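Local coordinates for citryl-spermidine/3,4-dihydroxybenzoyl-citryl-spermidine:spermidine ligase (Bacillus anthracis, PDB 3TO3), which catalyses the ATP-dependent condensation of spermidine with citryl-spermidine intermediates in the biosynthesis of the siderophore petrobactin, at residues L125-T128 / I129-T133; I134-Y137 / E138-N141. All blocks are in the same frame, centred on the assembly; numbering follows the deposited sequence.

Contact 1: residues L125-T128 / I129-T133; sequences LEQT and IFKDT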
loop_
_atom_site.group_PDB
_atom_site.type_symbol
_atom_site.label_atom_id
_atom_site.label_comp_id
_atom_site.label_asym_id
_atom_site.label_seq_id
_atom_site.Cartn_x
_atom_site.Cartn_y
_atom_site.Cartn_z
ATOM N N LEU B 125 -0.553 4.019 13.823
ATOM C CA LEU B 125 -1.267 4.462 15.013
ATOM C C LEU B 125 -2.687 4.920 14.648
ATOM O O LEU B 125 -3.634 4.609 15.360
ATOM C CB LEU B 125 -0.505 5.580 15.752
ATOM C CG LEU B 125 0.741 5.017 16.447
ATOM C CD1 LEU B 125 1.583 6.114 17.057
ATOM C CD2 LEU B 125 0.343 4.050 17.528
ATOM N N GLU B 126 -2.811 5.670 13.551
ATOM C CA GLU B 126 -4.098 6.143 13.077
ATOM C C GLU B 126 -4.963 4.984 12.601
ATOM O O GLU B 126 -6.170 4.979 12.797
ATOM C CB GLU B 126 -3.913 7.157 11.926
ATOM C CG GLU B 126 -3.401 8.487 12.414
ATOM C CD GLU B 126 -3.069 9.460 11.276
ATOM O OE1 GLU B 126 -2.954 9.026 10.103
ATOM O OE2 GLU B 126 -2.921 10.667 11.562
ATOM N N GLN B 127 -4.354 4.004 11.952
ATOM C CA GLN B 127 -5.122 2.866 11.489
ATOM C C GLN B 127 -5.583 2.031 12.672
ATOM O O GLN B 127 -6.654 1.452 12.626
ATOM C CB GLN B 127 -4.331 2.027 10.488
ATOM C CG GLN B 127 -4.247 2.688 9.134
ATOM C CD GLN B 127 -5.593 3.142 8.630
ATOM O OE1 GLN B 127 -6.525 2.345 8.463
ATOM N NE2 GLN B 127 -5.712 4.423 8.391
ATOM N N THR B 128 -4.780 2.003 13.739
ATOM C CA THR B 128 -5.128 1.263 14.948
ATOM C C THR B 128 -6.358 1.887 15.581
ATOM O O THR B 128 -7.357 1.213 15.823
ATOM C CB THR B 128 -3.941 1.186 15.961
ATOM O OG1 THR B 128 -2.983 0.260 15.452
ATOM C CG2 THR B 128 -4.400 0.683 17.332
ATOM N N ILE B 129 -6.282 3.186 15.822
ATOM C CA ILE B 129 -7.416 3.945 16.306
ATOM C C ILE B 129 -8.642 3.690 15.439
ATOM O O ILE B 129 -9.745 3.464 15.941
ATOM C CB ILE B 129 -7.069 5.452 16.322
ATOM C CG1 ILE B 129 -6.044 5.724 17.416
ATOM C CG2 ILE B 129 -8.287 6.316 16.567
ATOM C CD1 ILE B 129 -5.593 7.085 17.415
ATOM N N PHE B 130 -8.453 3.721 14.128
ATOM C CA PHE B 130 -9.584 3.529 13.234
ATOM C C PHE B 130 -10.199 2.127 13.342
ATOM O O PHE B 130 -11.401 1.990 13.533
ATOM C CB PHE B 130 -9.159 3.821 11.797
ATOM C CG PHE B 130 -10.215 3.511 10.762
ATOM C CD1 PHE B 130 -11.342 4.319 10.616
ATOM C CD2 PHE B 130 -10.048 2.452 9.903
ATOM C CE1 PHE B 130 -12.304 4.057 9.638
ATOM C CE2 PHE B 130 -11.004 2.175 8.901
ATOM C CZ PHE B 130 -12.141 2.976 8.780
ATOM N N LYS B 131 -9.377 1.091 13.209
ATOM C CA LYS B 131 -9.890 -0.254 13.324
ATOM C C LYS B 131 -10.422 -0.601 14.720
ATOM O O LYS B 131 -11.387 -1.363 14.820
ATOM C CB LYS B 131 -8.877 -1.297 12.869
ATOM C CG LYS B 131 -8.931 -1.523 11.360
ATOM C CD LYS B 131 -7.873 -0.699 10.623
ATOM C CE LYS B 131 -7.794 -1.106 9.146
ATOM N NZ LYS B 131 -6.636 -0.522 8.421
ATOM N N ASP B 132 -9.819 -0.069 15.793
ATOM C CA ASP B 132 -10.288 -0.485 17.089
ATOM C C ASP B 132 -11.585 0.228 17.483
ATOM O O ASP B 132 -12.437 -0.357 18.159
ATOM C CB ASP B 132 -9.246 -0.403 18.190
ATOM C CG ASP B 132 -9.714 -1.129 19.470
ATOM O OD1 ASP B 132 -10.274 -2.256 19.376
ATOM O OD2 ASP B 132 -9.538 -0.576 20.571
ATOM N N THR B 133 -11.738 1.470 17.035
ATOM C CA THR B 133 -12.983 2.210 17.228
ATOM C C THR B 133 -14.192 1.428 16.708
ATOM O O THR B 133 -15.201 1.338 17.378
ATOM C CB THR B 133 -12.956 3.579 16.520
ATOM O OG1 THR B 133 -12.002 4.432 17.161
ATOM C CG2 THR B 133 -14.342 4.226 16.557
#

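Contact 2: residues I134-Y137 / E138-N141; sequences IAQY and ERCN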
loop_
_atom_site.group_PDB
_atom_site.type_symbol
_atom_site.label_atom_id
_atom_site.label_comp_id
_atom_site.label_asym_id
_atom_site.label_seq_id
_atom_site.Cartn_x
_atom_site.Cartn_y
_atom_site.Cartn_z
ATOM N N ILE B 134 -14.092 0.852 15.518
ATOM C CA ILE B 134 -15.205 0.066 14.975
ATOM C C ILE B 134 -15.458 -1.179 15.845
ATOM O O ILE B 134 -16.612 -1.542 16.150
ATOM C CB ILE B 134 -14.926 -0.372 13.522
ATOM C CG1 ILE B 134 -14.667 0.860 12.665
ATOM C CG2 ILE B 134 -16.122 -1.154 12.945
ATOM C CD1 ILE B 134 -13.778 0.609 11.482
ATOM N N ALA B 135 -14.384 -1.837 16.261
ATOM C CA ALA B 135 -14.582 -3.009 17.121
ATOM C C ALA B 135 -15.222 -2.650 18.498
ATOM O O ALA B 135 -16.174 -3.307 18.925
ATOM C CB ALA B 135 -13.300 -3.794 17.287
ATOM N N GLN B 136 -14.689 -1.641 19.186
ATOM C CA GLN B 136 -15.240 -1.220 20.483
ATOM C C GLN B 136 -16.691 -0.760 20.300
ATOM O O GLN B 136 -17.520 -0.950 21.173
ATOM C CB GLN B 136 -14.424 -0.092 21.107
ATOM C CG GLN B 136 -12.981 -0.459 21.398
ATOM C CD GLN B 136 -12.876 -1.659 22.302
ATOM O OE1 GLN B 136 -13.620 -1.773 23.272
ATOM N NE2 GLN B 136 -11.985 -2.585 21.970
ATOM N N TYR B 137 -17.000 -0.173 19.151
ATOM C CA TYR B 137 -18.347 0.299 18.931
ATOM C C TYR B 137 -19.343 -0.849 18.674
ATOM O O TYR B 137 -20.491 -0.775 19.079
ATOM C CB TYR B 137 -18.367 1.298 17.789
ATOM C CG TYR B 137 -19.736 1.828 17.498
ATOM C CD1 TYR B 137 -20.270 2.834 18.279
ATOM C CD2 TYR B 137 -20.494 1.340 16.432
ATOM C CE1 TYR B 137 -21.538 3.348 18.033
ATOM C CE2 TYR B 137 -21.779 1.852 16.166
ATOM C CZ TYR B 137 -22.289 2.861 16.990
ATOM O OH TYR B 137 -23.535 3.409 16.798
ATOM N N GLU B 138 -18.902 -1.920 18.030
ATOM C CA GLU B 138 -19.795 -3.044 17.755
ATOM C C GLU B 138 -20.026 -3.998 18.927
ATOM O O GLU B 138 -21.010 -4.738 18.921
ATOM C CB GLU B 138 -19.303 -3.829 16.540
ATOM C CG GLU B 138 -19.471 -3.057 15.258
ATOM C CD GLU B 138 -20.925 -2.968 14.824
ATOM O OE1 GLU B 138 -21.410 -1.839 14.570
ATOM O OE2 GLU B 138 -21.580 -4.033 14.721
ATOM N N ARG B 139 -19.137 -3.961 19.927
ATOM C CA ARG B 139 -19.162 -4.908 21.043
ATOM C C ARG B 139 -20.371 -4.701 21.952
ATOM O O ARG B 139 -20.784 -3.556 22.191
ATOM C CB ARG B 139 -17.866 -4.843 21.862
ATOM C CG ARG B 139 -17.791 -3.682 22.864
ATOM C CD ARG B 139 -16.433 -3.609 23.604
ATOM N NE ARG B 139 -16.068 -4.854 24.299
ATOM C CZ ARG B 139 -14.904 -5.077 24.918
ATOM N NH1 ARG B 139 -13.951 -4.149 24.941
ATOM N NH2 ARG B 139 -14.691 -6.244 25.521
ATOM N N CYS B 140 -20.910 -5.814 22.465
ATOM C CA CYS B 140 -22.076 -5.808 23.375
ATOM C C CYS B 140 -21.754 -5.628 24.879
ATOM O O CYS B 140 -20.595 -5.520 25.279
ATOM C CB CYS B 140 -22.918 -7.076 23.163
ATOM S SG CYS B 140 -24.540 -7.060 24.005
ATOM N N ASN B 141 -22.798 -5.590 25.703
ATOM C CA ASN B 141 -22.651 -5.476 27.160
ATOM C C ASN B 141 -23.548 -6.458 27.926
ATOM O O ASN B 141 -23.066 -7.400 28.559
ATOM C CB ASN B 141 -22.917 -4.038 27.625
ATOM C CG ASN B 141 -21.637 -3.223 27.791
ATOM O OD1 ASN B 141 -20.959 -2.900 26.814
ATOM N ND2 ASN B 141 -21.310 -2.880 29.038
#

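Contact 1: residues L125-T128 / I129-T133
Ile129 N donates to Leu125 O at 3.0 Å with an almost straight N-H...O angle of 179°, the first of four successive i to i+4 bonds that join 125-128 to 129-133 as neighbouring turns of one alpha helix, part of helix 115-138. Phe130 N then bonds to Glu126 O, Lys131 N to Gln127 O and Asp132 N to Thr128 O. In addition, Gln127 and Lys131, also four residues apart, are joined a second time through their side chains. The Gln127 chain bends at chi2 (-50°), bringing its amide toward the following turn, and Lys131 NZ meets OE1 at 2.9 Å, in the amide plane on a lone pair. The aliphatic part of Lys131 leans on the same residue, with CD 3.2 Å from Gln127 O. A long lysine chain suits this buried place because its ammonium reaches several acceptors: Phe173 O, Ala169 O and Arg170 O also receive bonds from NZ. Carbonyl oxygens thus surround the ammonium, which probably offsets the cost of burying its charge, and the helix is tied to the loop between helices 150-156 and 175-181.

The other side chains pack on neighbouring helices or pair with outside partners. Ile129 lays CG1 3.4 Å from Leu125 O and packs on Tyr20 and Val27 of helix 18-37, while the Phe130 ring goes to Ile11 and Ile15 of helix 6-15. Glu126 turns to the second subunit, where its OE2 forms a salt bridge with Lys359. Buried Asp132 forms a salt bridge to Lys168 through OD1 and a hydrogen bond to Tyr167 OH through OD2, which probably compensate its charge. Thr133 suits a buried helix face because its own helix satisfies its hydroxyl: OG1 donates to Ile129 O at 2.7 Å, from the opposite face of that carbonyl's plane to Thr133 N.

Contact 2: residues I134-Y137 / E138-N141
Gln136 and Arg139 lie side by side and point the same way at the C-terminal end of helix 115-138, where the last turn gives way to a loop. Arg139 is the first residue after the helix to leave helical backbone angles (psi 144°), and its side chain lies back along the turn just completed. Its CB sits 3.7 Å from Ala135 O. With chi1 at 80°, CG falls between the backbone N and the carbonyl carbon and comes 3.2 Å from Gln136 O. CD continues to the amide of Gln136, 3.4 Å from OE1. Beyond the bend at chi3, NE and CZ pass farther off, and NH1 returns to donate to Gln136 OE1 at 2.9 Å.

NH1 lies in the amide plane on a lone pair of OE1, and OE1 in turn lies close to the guanidinium plane, at its edge, although the two planes are turned 67° apart. Arginine suits a helix end because its long chain can span the turn and place a cation among the acceptors gathered there. Asp159 adds a long, weak ion pair to NH1. Gln136 works in two directions, since its NE2 donates to Asp132 OD1 while OE1 accepts from Arg139.

The backbone bonding weakens as the helix ends. Glu138 N still reaches Ile134 O, but its second bond, to Ala135 O, is weak, as is that of Arg139 N to the same oxygen. Ile134 and Tyr137 keep this end packed on helix 6-15, through Ile11 for the isoleucine and Lys13 and Ala14 for the tyrosine. The side chains of Tyr137 and Glu138 cross at a slant, bringing Glu138 OE1 to 3.8 Å from Tyr137 CD2.

Overall arrangement
Contacts 1 and 2 follow in series on helix 115-138, their centres about 14 Å apart. The first is buried in mid-helix, with a regular backbone, and its polar ends are largely paired with a loop of the same chain and, through Glu126, with the second subunit. The second is partly buried, where the helix stops; its last backbone bonds weaken and no other chain touches it. Both are marked by a glutamine accepting from a basic side chain, but at a spacing of four residues within the helix and three at its end. Helices 6-15 and 18-37 pack against both, and the two adjoin in sequence without a gap.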